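Local coordinates for uncharacterized protein (Bacteroides ovatus, PDB 4FS7) that is of unknown function but, as an extracellular leucine-rich repeat protein of the BspA type, probably binds other proteins, at residues P47-Y52 with K56-S61; V60-A65 with I76-T81; V281-V286 with K291-C296. All coordinates share one frame; numbering follows the deposited sequence. Where two conformers were deposited one is given.

Contact 1 (P47-Y52 with K56-S61)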
ATOM      1  N   PRO A  47     -17.745  35.273   4.758  1.00 12.79           N
ATOM      2  CA  PRO A  47     -18.681  35.984   3.875  1.00 12.40           C
ATOM      3  C   PRO A  47     -18.159  36.021   2.433  1.00 12.63           C
ATOM      4  O   PRO A  47     -16.940  35.899   2.180  1.00 12.75           O
ATOM      5  CB  PRO A  47     -18.721  37.370   4.503  1.00 14.63           C
ATOM      6  CG  PRO A  47     -17.314  37.564   5.032  1.00 16.54           C
ATOM      7  CD  PRO A  47     -16.950  36.206   5.572  1.00 13.76           C
ATOM      8  N   PRO A  48     -19.054  36.282   1.463  1.00 12.14           N
ATOM      9  CA  PRO A  48     -18.642  36.380   0.059  1.00 12.32           C
ATOM     10  C   PRO A  48     -18.050  37.731  -0.321  1.00 12.62           C
ATOM     11  O   PRO A  48     -17.354  37.844  -1.346  1.00 13.13           O
ATOM     12  CB  PRO A  48     -19.945  36.158  -0.697  1.00 13.92           C
ATOM     13  CG  PRO A  48     -21.011  36.588   0.252  1.00 14.77           C
ATOM     14  CD  PRO A  48     -20.522  36.212   1.594  1.00 13.71           C
ATOM     15  N   VAL A  49     -18.347  38.740   0.500  1.00 13.36           N
ATOM     16  CA  VAL A  49     -17.951  40.142   0.270  1.00 13.23           C
ATOM     17  C   VAL A  49     -17.642  40.768   1.612  1.00 13.29           C
ATOM     18  O   VAL A  49     -18.343  40.503   2.599  1.00 15.04           O
ATOM     19  CB  VAL A  49     -19.068  40.971  -0.455  1.00 16.03           C
ATOM     20  CG1 VAL A  49     -18.614  42.416  -0.645  1.00 19.49           C
ATOM     21  CG2 VAL A  49     -19.435  40.386  -1.760  1.00 19.10           C
ATOM     22  N   VAL A  50     -16.589  41.599   1.631  1.00 13.06           N
ATOM     23  CA  VAL A  50     -16.305  42.414   2.775  1.00 14.00           C
ATOM     24  C   VAL A  50     -16.051  43.859   2.278  1.00 13.08           C
ATOM     25  O   VAL A  50     -15.636  44.087   1.129  1.00 14.93           O
ATOM     26  CB  VAL A  50     -15.095  41.899   3.602  1.00 13.73           C
ATOM     27  CG1 VAL A  50     -15.423  40.563   4.296  1.00 15.40           C
ATOM     28  CG2 VAL A  50     -13.807  41.831   2.733  1.00 15.90           C
ATOM     29  N   THR A  51     -16.310  44.797   3.172  1.00 15.71           N
ATOM     30  CA  THR A  51     -16.020  46.199   2.859  1.00 15.30           C
ATOM     31  C   THR A  51     -14.905  46.658   3.774  1.00 15.48           C
ATOM     32  O   THR A  51     -14.895  46.361   4.971  1.00 15.37           O
ATOM     33  CB  THR A  51     -17.271  47.077   3.004  1.00 19.31           C
ATOM     34  OG1 THR A  51     -18.244  46.667   2.034  1.00 22.61           O
ATOM     35  CG2 THR A  51     -16.923  48.578   2.822  1.00 21.21           C
ATOM     36  N   TYR A  52     -13.946  47.366   3.195  1.00 14.15           N
ATOM     37  CA  TYR A  52     -12.841  47.909   3.970  1.00 14.30           C
ATOM     38  C   TYR A  52     -12.533  49.272   3.386  1.00 13.22           C
ATOM     39  O   TYR A  52     -12.283  49.394   2.175  1.00 14.34           O
ATOM     40  CB  TYR A  52     -11.611  46.986   3.845  0.50 15.32           C
ATOM     41  CG  TYR A  52     -10.305  47.498   4.467  0.50 14.18           C
ATOM     42  CD1 TYR A  52     -10.169  47.596   5.848  0.50 14.47           C
ATOM     43  CD2 TYR A  52      -9.200  47.827   3.674  0.50 16.05           C
ATOM     44  CE1 TYR A  52      -8.983  48.037   6.429  0.50 17.18           C
ATOM     45  CE2 TYR A  52      -8.002  48.288   4.250  0.50 15.93           C
ATOM     46  CZ  TYR A  52      -7.900  48.375   5.625  0.50 16.39           C
ATOM     47  OH  TYR A  52      -6.717  48.817   6.190  0.50 20.46           O
ATOM     48  N   LYS A  56     -15.616  47.614  -1.630  1.00 16.05           N
ATOM     49  CA  LYS A  56     -16.010  46.228  -1.460  0.50 15.07           C
ATOM     50  C   LYS A  56     -14.995  45.323  -2.145  1.00 15.91           C
ATOM     51  O   LYS A  56     -14.465  45.629  -3.205  1.00 18.02           O
ATOM     52  CB  LYS A  56     -17.430  46.012  -1.990  0.50 15.79           C
ATOM     53  CG  LYS A  56     -18.486  46.846  -1.327  0.50 20.66           C
ATOM     54  CD  LYS A  56     -19.833  46.674  -2.031  0.50 22.02           C
ATOM     55  CE  LYS A  56     -19.740  46.914  -3.539  0.50 23.03           C
ATOM     56  NZ  LYS A  56     -19.315  48.300  -3.891  0.50 26.79           N
ATOM     57  N   TYR A  57     -14.743  44.191  -1.499  1.00 14.57           N
ATOM     58  CA  TYR A  57     -13.818  43.191  -1.949  1.00 15.87           C
ATOM     59  C   TYR A  57     -14.534  41.847  -1.964  1.00 12.64           C
ATOM     60  O   TYR A  57     -15.159  41.453  -1.012  1.00 14.63           O
ATOM     61  CB  TYR A  57     -12.600  43.147  -1.023  1.00 16.70           C
ATOM     62  CG  TYR A  57     -11.848  44.439  -1.000  1.00 17.30           C
ATOM     63  CD1 TYR A  57     -10.859  44.693  -1.929  1.00 17.59           C
ATOM     64  CD2 TYR A  57     -12.123  45.401  -0.075  1.00 15.42           C
ATOM     65  CE1 TYR A  57     -10.159  45.886  -1.953  1.00 22.45           C
ATOM     66  CE2 TYR A  57     -11.413  46.652  -0.090  1.00 18.76           C
ATOM     67  CZ  TYR A  57     -10.452  46.864  -1.045  1.00 19.21           C
ATOM     68  OH  TYR A  57      -9.769  48.084  -1.075  1.00 23.46           O
ATOM     69  N   ASP A  58     -14.391  41.152  -3.070  1.00 14.70           N
ATOM     70  CA  ASP A  58     -14.928  39.804  -3.224  1.00 13.82           C
ATOM     71  C   ASP A  58     -13.960  38.808  -2.605  1.00 12.85           C
ATOM     72  O   ASP A  58     -12.767  38.888  -2.864  1.00 14.47           O
ATOM     73  CB  ASP A  58     -15.093  39.530  -4.712  1.00 15.59           C
ATOM     74  CG  ASP A  58     -16.156  40.443  -5.347  1.00 18.98           C
ATOM     75  OD1 ASP A  58     -17.302  40.508  -4.830  1.00 20.21           O
ATOM     76  OD2 ASP A  58     -15.819  41.146  -6.325  1.00 28.71           O
ATOM     77  N   VAL A  59     -14.502  37.895  -1.808  1.00 12.21           N
ATOM     78  CA  VAL A  59     -13.724  36.865  -1.137  1.00 12.16           C
ATOM     79  C   VAL A  59     -13.662  35.651  -2.083  1.00 12.49           C
ATOM     80  O   VAL A  59     -14.626  34.891  -2.172  1.00 13.39           O
ATOM     81  CB  VAL A  59     -14.359  36.542   0.217  1.00 12.25           C
ATOM     82  CG1 VAL A  59     -13.512  35.485   0.975  1.00 13.42           C
ATOM     83  CG2 VAL A  59     -14.551  37.809   1.102  1.00 13.65           C
ATOM     84  N   VAL A  60     -12.532  35.496  -2.774  1.00 12.32           N
ATOM     85  CA  VAL A  60     -12.426  34.554  -3.869  1.00 13.20           C
ATOM     86  C   VAL A  60     -11.491  33.378  -3.636  1.00 12.97           C
ATOM     87  O   VAL A  60     -11.430  32.483  -4.460  1.00 13.54           O
ATOM     88  CB  VAL A  60     -12.069  35.262  -5.187  1.00 16.43           C
ATOM     89  CG1 VAL A  60     -13.117  36.333  -5.491  1.00 20.93           C
ATOM     90  CG2 VAL A  60     -10.660  35.851  -5.164  1.00 19.32           C
ATOM     91  N   SER A  61     -10.798  33.362  -2.505  1.00 13.02           N
ATOM     92  CA  SER A  61      -9.867  32.281  -2.234  1.00 12.25           C
ATOM     93  C   SER A  61      -9.647  32.169  -0.734  1.00 12.05           C
ATOM     94  O   SER A  61      -9.886  33.104   0.043  1.00 12.94           O
ATOM     95  CB  SER A  61      -8.548  32.442  -2.980  1.00 15.34           C
ATOM     96  OG  SER A  61      -7.888  33.604  -2.593  1.00 17.97           O
TER
HETATM   97  O   HOH W   1     -18.337  38.225  -3.947  1.00 22.53           O
HETATM   98  O   HOH W   2     -10.249  50.079   0.478  1.00 21.39           O
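V50 and Y57 form the hydrogen-bonded pair of an antiparallel hairpin, strand 49-52 against strand 55-62. V50 N bonds to Y57 O at 3.0 Å, and Y57 N bonds back to V50 O at 2.8 Å. A third bond, from V59 N to P48 O, is 2.9 Å long and nearly straight at the hydrogen (176°), but its donor stands above the P48 carbonyl plane, 46° out of it. V49 with D58 and T51 with K56 are non-hydrogen-bonded pairs, and their side chains share one face. There T51 and K56 lie side by side. V49 uses its two methyls differently. CG1, anti to the backbone N (chi1 179°), lies 3.6 Å from Y57 O and near K56 CB, while CG2 meets D58 OD1 at 3.7 Å. V50 and Y57 occupy the other face, where their side chains cross at about a right angle. Y52 O lies in the plane of the Y57 ring, at its edge, 3.7 Å from CE2.

Further out, the ring of F13 meets that of Y57, and Y11 packs against V50 and V59. The hairpin belongs to the mixed sheet near the N-terminal end, with V50 packed on F4 and I6 of strand 4-6.

The chemistry is thus mixed. Backbone bonds set the register. One water links D58 OD1 to P48 O on the V49, T51, K56 and D58 face. Apolar carbons of V50, V59, Y52 and the Y57 ring make up much of the other side, where a second water joins Y57 OH to Y52 O. P48 O accepts two bonds, from V59 N and from water, which ties the start of the hairpin to its partner strand.

Contact 2 (V60-A65 with I76-T81)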
ATOM      1  N   VAL A  60     -12.532  35.496  -2.774  1.00 12.32           N
ATOM      2  CA  VAL A  60     -12.426  34.554  -3.869  1.00 13.20           C
ATOM      3  C   VAL A  60     -11.491  33.378  -3.636  1.00 12.97           C
ATOM      4  O   VAL A  60     -11.430  32.483  -4.460  1.00 13.54           O
ATOM      5  CB  VAL A  60     -12.069  35.262  -5.187  1.00 16.43           C
ATOM      6  CG1 VAL A  60     -13.117  36.333  -5.491  1.00 20.93           C
ATOM      7  CG2 VAL A  60     -10.660  35.851  -5.164  1.00 19.32           C
ATOM      8  N   SER A  61     -10.798  33.362  -2.505  1.00 13.02           N
ATOM      9  CA  SER A  61      -9.867  32.281  -2.234  1.00 12.25           C
ATOM     10  C   SER A  61      -9.647  32.169  -0.734  1.00 12.05           C
ATOM     11  O   SER A  61      -9.886  33.104   0.043  1.00 12.94           O
ATOM     12  CB  SER A  61      -8.548  32.442  -2.980  1.00 15.34           C
ATOM     13  OG  SER A  61      -7.888  33.604  -2.593  1.00 17.97           O
ATOM     14  N   ILE A  62      -9.131  31.000  -0.345  1.00 12.40           N
ATOM     15  CA  ILE A  62      -8.596  30.758   0.993  1.00 12.37           C
ATOM     16  C   ILE A  62      -7.103  30.576   0.816  1.00 12.87           C
ATOM     17  O   ILE A  62      -6.655  29.789  -0.025  1.00 13.67           O
ATOM     18  CB  ILE A  62      -9.274  29.560   1.698  1.00 12.93           C
ATOM     19  CG1 ILE A  62     -10.764  29.883   1.924  1.00 15.38           C
ATOM     20  CG2 ILE A  62      -8.571  29.238   3.036  1.00 13.50           C
ATOM     21  CD1 ILE A  62     -11.542  28.746   2.384  1.00 18.29           C
ATOM     22  N   GLY A  63      -6.337  31.334   1.590  1.00 14.12           N
ATOM     23  CA  GLY A  63      -4.906  31.355   1.416  1.00 14.83           C
ATOM     24  C   GLY A  63      -4.167  30.101   1.886  1.00 14.90           C
ATOM     25  O   GLY A  63      -4.671  29.309   2.667  1.00 15.43           O
ATOM     26  N   TYR A  64      -2.940  30.005   1.405  1.00 15.91           N
ATOM     27  CA  TYR A  64      -1.992  29.019   1.874  1.00 15.65           C
ATOM     28  C   TYR A  64      -1.952  28.968   3.409  1.00 15.98           C
ATOM     29  O   TYR A  64      -1.750  29.990   4.073  1.00 17.04           O
ATOM     30  CB  TYR A  64      -0.617  29.380   1.317  1.00 18.42           C
ATOM     31  CG  TYR A  64       0.520  28.464   1.679  1.00 21.53           C
ATOM     32  CD1 TYR A  64       1.234  28.648   2.854  1.00 25.75           C
ATOM     33  CD2 TYR A  64       0.879  27.417   0.838  1.00 23.59           C
ATOM     34  CE1 TYR A  64       2.309  27.787   3.175  1.00 29.81           C
ATOM     35  CE2 TYR A  64       1.952  26.562   1.152  1.00 26.35           C
ATOM     36  CZ  TYR A  64       2.637  26.749   2.318  1.00 27.26           C
ATOM     37  OH  TYR A  64       3.705  25.900   2.642  1.00 33.77           O
ATOM     38  N   ALA A  65      -2.117  27.769   3.958  1.00 14.73           N
ATOM     39  CA  ALA A  65      -2.053  27.544   5.395  1.00 15.74           C
ATOM     40  C   ALA A  65      -2.948  28.475   6.226  1.00 16.48           C
ATOM     41  O   ALA A  65      -2.678  28.699   7.396  1.00 17.00           O
ATOM     42  CB  ALA A  65      -0.580  27.579   5.902  1.00 16.89           C
ATOM     43  N   ILE A  76     -16.490  25.201   9.262  1.00 14.50           N
ATOM     44  CA  ILE A  76     -16.178  26.330   8.392  1.00 14.00           C
ATOM     45  C   ILE A  76     -17.199  26.329   7.267  1.00 12.85           C
ATOM     46  O   ILE A  76     -17.473  25.298   6.649  1.00 13.79           O
ATOM     47  CB  ILE A  76     -14.739  26.203   7.815  1.00 14.04           C
ATOM     48  CG1 ILE A  76     -13.694  26.164   8.949  1.00 14.86           C
ATOM     49  CG2 ILE A  76     -14.457  27.317   6.798  1.00 17.97           C
ATOM     50  CD1 ILE A  76     -12.276  25.870   8.551  1.00 16.26           C
ATOM     51  N   LYS A  77     -17.804  27.495   7.072  1.00 13.84           N
ATOM     52  CA  LYS A  77     -18.767  27.744   6.014  0.50 13.44           C
ATOM     53  C   LYS A  77     -18.077  28.571   4.935  1.00 13.14           C
ATOM     54  O   LYS A  77     -17.647  29.706   5.195  1.00 13.49           O
ATOM     55  CB  LYS A  77     -19.984  28.478   6.584  0.50 15.08           C
ATOM     56  CG  LYS A  77     -20.691  27.749   7.745  0.50 15.64           C
ATOM     57  CD  LYS A  77     -21.900  28.521   8.226  0.50 21.49           C
ATOM     58  CE  LYS A  77     -22.973  27.619   8.768  0.50 25.03           C
ATOM     59  NZ  LYS A  77     -24.317  28.275   8.703  0.50 22.38           N
ATOM     60  N   ILE A  78     -17.978  28.024   3.738  1.00 12.79           N
ATOM     61  CA  ILE A  78     -17.271  28.648   2.650  1.00 11.74           C
ATOM     62  C   ILE A  78     -18.267  29.126   1.590  1.00 11.94           C
ATOM     63  O   ILE A  78     -19.058  28.337   1.111  1.00 12.99           O
ATOM     64  CB  ILE A  78     -16.241  27.684   2.007  1.00 11.26           C
ATOM     65  CG1 ILE A  78     -15.276  27.109   3.046  1.00 13.15           C
ATOM     66  CG2 ILE A  78     -15.477  28.389   0.903  1.00 12.09           C
ATOM     67  CD1 ILE A  78     -14.130  26.196   2.501  1.00 14.92           C
ATOM     68  N   PRO A  79     -18.248  30.418   1.228  1.00 11.84           N
ATOM     69  CA  PRO A  79     -19.219  30.918   0.273  1.00 11.98           C
ATOM     70  C   PRO A  79     -18.885  30.488  -1.161  1.00 11.25           C
ATOM     71  O   PRO A  79     -17.758  30.123  -1.467  1.00 11.83           O
ATOM     72  CB  PRO A  79     -19.086  32.443   0.424  1.00 13.22           C
ATOM     73  CG  PRO A  79     -17.644  32.632   0.769  1.00 12.76           C
ATOM     74  CD  PRO A  79     -17.324  31.465   1.671  1.00 12.17           C
ATOM     75  N   SER A  80     -19.861  30.582  -2.056  1.00 11.90           N
ATOM     76  CA  SER A  80     -19.720  30.101  -3.421  1.00 12.40           C
ATOM     77  C   SER A  80     -18.701  30.850  -4.236  1.00 12.54           C
ATOM     78  O   SER A  80     -18.280  30.400  -5.305  1.00 14.06           O
ATOM     79  CB  SER A  80     -21.050  30.139  -4.141  1.00 13.81           C
ATOM     80  OG  SER A  80     -21.462  31.480  -4.370  1.00 14.37           O
ATOM     81  N   THR A  81     -18.326  32.024  -3.733  1.00 12.48           N
ATOM     82  CA  THR A  81     -17.375  32.878  -4.394  1.00 12.56           C
ATOM     83  C   THR A  81     -15.927  32.412  -4.285  1.00 12.50           C
ATOM     84  O   THR A  81     -15.075  32.848  -5.070  1.00 13.43           O
ATOM     85  CB  THR A  81     -17.486  34.323  -3.865  1.00 14.17           C
ATOM     86  OG1 THR A  81     -17.349  34.314  -2.439  1.00 13.92           O
ATOM     87  CG2 THR A  81     -18.892  34.884  -4.229  1.00 16.55           C
TER
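I62 and I78 reach each other with matching torsions. In both, CG1 lies anti to the carbonyl carbon (chi1 -64° in I62 and -54° in I78), and the branch then runs on extended to CD1. The two end methyls meet tip to tip, CD1 to CD1, at 3.6 Å. The side chains cross obliquely, and I78 CG1 also comes to 4.1 Å from I62 CD1. Here the backbones are well apart, with the CA atoms of I62 and I78 separated by 9.1 Å.

They close up at the other end, where the CA atoms of V60 and T81 are 5.3 Å apart. T81 O points at the V60 main chain and takes a CA-H...O contact from V60 CA at 3.4 Å, with 154° at the hydrogen. The same oxygen lies 3.9 Å from V60 CB. No hydrogen bond links the two segments directly. T81 OG1 turns instead to V59 O, just before V60, and bonds there.

The contact probably spans one early turn of the solenoid. Segment 76-81 begins on the last residues of strand 73-77 and leads toward strand 84-85, which pairs in parallel with strand 55-62. Backbone bonds from V60 to R83, and from I62 to E84 and G86, make that pairing. I99 on strand 98-99 and P102 in a loop pack against I78, and N100 ND2 bonds to I78 O.

Methyl packing bridges the wide part of the turn, and a C-H...O contact lines its narrow end. The hydrogen bonds of this region go to residues outside the two segments, so the join itself depends on these two contacts.

Contact 3 (V281-V286 with K291-C296). With EDO (1,2-ethanediol), chain C.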
ATOM      1  N   VAL A 281       1.111 -23.214  -1.500  1.00 10.70           N
ATOM      2  CA  VAL A 281       1.741 -22.501  -2.569  1.00 10.47           C
ATOM      3  C   VAL A 281       1.765 -23.297  -3.859  1.00 10.54           C
ATOM      4  O   VAL A 281       2.073 -24.479  -3.838  1.00 10.92           O
ATOM      5  CB  VAL A 281       3.246 -22.212  -2.175  1.00 11.83           C
ATOM      6  CG1 VAL A 281       4.101 -21.833  -3.393  1.00 12.19           C
ATOM      7  CG2 VAL A 281       3.334 -21.177  -1.060  1.00 11.84           C
ATOM      8  N   ILE A 282       1.398 -22.637  -4.954  1.00 10.50           N
ATOM      9  CA  ILE A 282       1.691 -23.106  -6.291  1.00 11.52           C
ATOM     10  C   ILE A 282       2.538 -22.024  -6.945  1.00 10.90           C
ATOM     11  O   ILE A 282       2.127 -20.862  -6.992  1.00 12.59           O
ATOM     12  CB  ILE A 282       0.438 -23.377  -7.155  1.00 12.68           C
ATOM     13  CG1 ILE A 282      -0.544 -24.268  -6.413  1.00 15.22           C
ATOM     14  CG2 ILE A 282       0.905 -23.920  -8.517  1.00 16.79           C
ATOM     15  CD1 ILE A 282      -1.960 -24.356  -7.070  1.00 19.00           C
ATOM     16  N   TYR A 283       3.708 -22.376  -7.457  1.00 10.93           N
ATOM     17  CA  TYR A 283       4.668 -21.388  -7.913  1.00 10.67           C
ATOM     18  C   TYR A 283       5.395 -21.871  -9.159  1.00 11.07           C
ATOM     19  O   TYR A 283       5.960 -22.950  -9.151  1.00 12.26           O
ATOM     20  CB  TYR A 283       5.670 -21.082  -6.794  1.00 11.35           C
ATOM     21  CG  TYR A 283       6.600 -19.924  -7.105  1.00 11.22           C
ATOM     22  CD1 TYR A 283       7.720 -20.077  -7.884  1.00 11.32           C
ATOM     23  CD2 TYR A 283       6.327 -18.648  -6.603  1.00 12.92           C
ATOM     24  CE1 TYR A 283       8.557 -19.011  -8.168  1.00 11.10           C
ATOM     25  CE2 TYR A 283       7.166 -17.593  -6.867  1.00 12.51           C
ATOM     26  CZ  TYR A 283       8.261 -17.764  -7.670  1.00 10.40           C
ATOM     27  OH  TYR A 283       9.093 -16.704  -7.891  1.00 12.92           O
ATOM     28  N   GLY A 284       5.395 -21.063 -10.213  1.00 11.46           N
ATOM     29  CA  GLY A 284       5.969 -21.418 -11.503  1.00 11.85           C
ATOM     30  C   GLY A 284       6.971 -20.501 -12.102  1.00 11.56           C
ATOM     31  O   GLY A 284       7.507 -20.782 -13.170  1.00 13.43           O
ATOM     32  N   SER A 285       7.261 -19.353 -11.479  1.00 12.50           N
ATOM     33  CA  SER A 285       8.243 -18.467 -12.073  0.50 13.59           C
ATOM     34  C   SER A 285       9.632 -19.092 -11.987  1.00 12.06           C
ATOM     35  O   SER A 285       9.940 -19.863 -11.071  1.00 13.57           O
ATOM     36  CB  SER A 285       8.248 -17.079 -11.440  0.50 15.76           C
ATOM     37  OG  SER A 285       9.025 -16.192 -12.239  0.50 18.10           O
ATOM     38  N   VAL A 286      10.482 -18.768 -12.952  1.00 12.90           N
ATOM     39  CA  VAL A 286      11.754 -19.457 -13.138  1.00 12.98           C
ATOM     40  C   VAL A 286      12.678 -19.411 -11.897  1.00 12.06           C
ATOM     41  O   VAL A 286      13.405 -20.351 -11.592  1.00 13.22           O
ATOM     42  CB  VAL A 286      12.478 -19.003 -14.425  1.00 15.08           C
ATOM     43  CG1 VAL A 286      12.857 -17.549 -14.404  1.00 20.41           C
ATOM     44  CG2 VAL A 286      13.694 -19.832 -14.668  1.00 17.58           C
ATOM     45  N   LYS A 291      14.304 -14.900  -0.002  1.00  8.01           N
ATOM     46  CA  LYS A 291      13.439 -14.665   1.119  1.00  7.30           C
ATOM     47  C   LYS A 291      11.964 -14.723   0.760  1.00  8.21           C
ATOM     48  O   LYS A 291      11.132 -14.256   1.562  1.00  8.78           O
ATOM     49  CB  LYS A 291      13.784 -13.315   1.785  1.00  8.07           C
ATOM     50  CG  LYS A 291      15.252 -13.198   2.213  1.00 10.44           C
ATOM     51  CD  LYS A 291      15.673 -11.742   2.476  1.00 15.26           C
ATOM     52  CE  LYS A 291      17.151 -11.618   2.723  1.00 18.20           C
ATOM     53  NZ  LYS A 291      17.508 -10.156   2.751  1.00 27.47           N
ATOM     54  N   THR A 292      11.586 -15.375  -0.350  1.00  8.01           N
ATOM     55  CA  THR A 292      10.186 -15.321  -0.777  1.00  8.03           C
ATOM     56  C   THR A 292       9.220 -15.795   0.270  1.00  7.94           C
ATOM     57  O   THR A 292       8.151 -15.183   0.459  1.00  9.02           O
ATOM     58  CB  THR A 292       9.992 -16.110  -2.119  1.00  8.96           C
ATOM     59  OG1 THR A 292      10.776 -15.497  -3.149  1.00  8.94           O
ATOM     60  CG2 THR A 292       8.548 -16.133  -2.574  1.00  9.40           C
ATOM     61  N   PHE A 293       9.520 -16.949   0.889  1.00  7.38           N
ATOM     62  CA  PHE A 293       8.664 -17.537   1.885  1.00  7.39           C
ATOM     63  C   PHE A 293       9.294 -17.538   3.265  1.00  7.98           C
ATOM     64  O   PHE A 293       9.001 -18.389   4.118  1.00  9.32           O
ATOM     65  CB  PHE A 293       8.254 -18.971   1.461  1.00  8.04           C
ATOM     66  CG  PHE A 293       7.642 -19.031   0.108  1.00  8.12           C
ATOM     67  CD1 PHE A 293       6.333 -18.600  -0.095  1.00 10.19           C
ATOM     68  CD2 PHE A 293       8.360 -19.478  -0.981  1.00  9.34           C
ATOM     69  CE1 PHE A 293       5.758 -18.635  -1.337  1.00 11.39           C
ATOM     70  CE2 PHE A 293       7.802 -19.547  -2.268  1.00 11.96           C
ATOM     71  CZ  PHE A 293       6.497 -19.092  -2.431  1.00 11.86           C
ATOM     72  N   TYR A 294      10.151 -16.552   3.524  1.00  8.07           N
ATOM     73  CA  TYR A 294      10.817 -16.489   4.838  1.00  8.04           C
ATOM     74  C   TYR A 294       9.793 -16.450   5.955  1.00  8.18           C
ATOM     75  O   TYR A 294       8.890 -15.604   5.940  1.00  9.28           O
ATOM     76  CB  TYR A 294      11.698 -15.202   4.939  1.00  9.22           C
ATOM     77  CG  TYR A 294      12.676 -15.273   6.097  1.00  8.46           C
ATOM     78  CD1 TYR A 294      12.275 -15.084   7.388  1.00  9.88           C
ATOM     79  CD2 TYR A 294      14.020 -15.609   5.867  1.00  9.32           C
ATOM     80  CE1 TYR A 294      13.149 -15.300   8.444  1.00  9.77           C
ATOM     81  CE2 TYR A 294      14.914 -15.770   6.900  1.00  9.46           C
ATOM     82  CZ  TYR A 294      14.475 -15.630   8.202  1.00  9.73           C
ATOM     83  OH  TYR A 294      15.302 -15.876   9.280  1.00 12.74           O
ATOM     84  N   GLY A 295       9.945 -17.292   6.966  1.00  8.51           N
ATOM     85  CA  GLY A 295       9.078 -17.206   8.130  1.00  8.92           C
ATOM     86  C   GLY A 295       7.669 -17.634   7.890  1.00  8.90           C
ATOM     87  O   GLY A 295       6.781 -17.317   8.689  1.00  9.84           O
ATOM     88  N   CYS A 296       7.413 -18.391   6.838  1.00  8.80           N
ATOM     89  CA  CYS A 296       6.060 -18.916   6.572  1.00  8.25           C
ATOM     90  C   CYS A 296       5.916 -20.219   7.360  1.00  8.57           C
ATOM     91  O   CYS A 296       5.978 -21.340   6.870  1.00  9.19           O
ATOM     92  CB  CYS A 296       5.864 -19.089   5.064  1.00  7.48           C
ATOM     93  SG  CYS A 296       5.686 -17.488   4.225  1.00  9.35           S
TER
HETATM   94  C1  EDO C 502      11.236 -14.383 -10.774  1.00 22.27           C
HETATM   95  O1  EDO C 502      11.525 -15.401 -11.813  1.00 22.16           O
HETATM   96  C2  EDO C 502      12.348 -13.320 -10.567  1.00 28.32           C
HETATM   97  O2  EDO C 502      12.093 -12.140 -11.373  1.00 27.34           O
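V281 and Y283 sit on strand 280-283 of a leucine-rich repeat solenoid of the BspA type and face F293 across its interior. Segment 291-296 has no regular helix or strand. It folds as two successive turns: type I from K291 to Y294, closed by Y294 N to K291 O at 3.2 Å, and type II from F293 to C296, closed by C296 N to F293 O at 3.1 Å. G295 takes the positive phi (71°) of the second turn. The backbones stay apart, with 9.6 Å between the CA atoms of V281 and F293.

F293 and V281 come from opposite directions. Both valine methyls touch the far end of the ring: CG2 lies 3.5 Å from F293 CE1, and CG1 lies 3.8 Å from F293 CZ. Y283 adds CD2, at the edge of the F293 ring, 4.2 Å from CZ. The hydroxyl of Y283 bonds to I287 O, which helps fix that ring. With an alanine here in place of F293 the ring is gone, which is likely to open a gap between strand and turns and leave the V281 methyls and Y283 CD2 without their partner. The ring of F316 meets that of F293, their planes about 20° apart. A 1,2-ethanediol, probably from the crystallisation liquor, donates from O1 to S285 OG (2.7 Å, in the conformer given) and also bonds to I267 N and I287 N. One face of the F293 ring carries T292 CG2, 3.5 Å above the plane and displaced toward the rim.

Contacts 1 and 2 are neighbours, with centres about 10 Å apart. They share V60 and S61, and both use strand 55-62. Contact 2 continues from contact 1, and a side-chain hydrogen bond and the packing of P47 and P48 on P79 link the two. Contact 3 lies on the other side of the chain's centre, with its centre about 63 Å from that of contact 1, and touches neither. Contact 1 is at the surface and relies on backbone bonds and water. Contact 2 is partly buried and mixes methyl packing with one C-H...O contact. Contact 3 is buried, and only apolar carbon contacts between side chains, with no hydrogen bond, join its two segments.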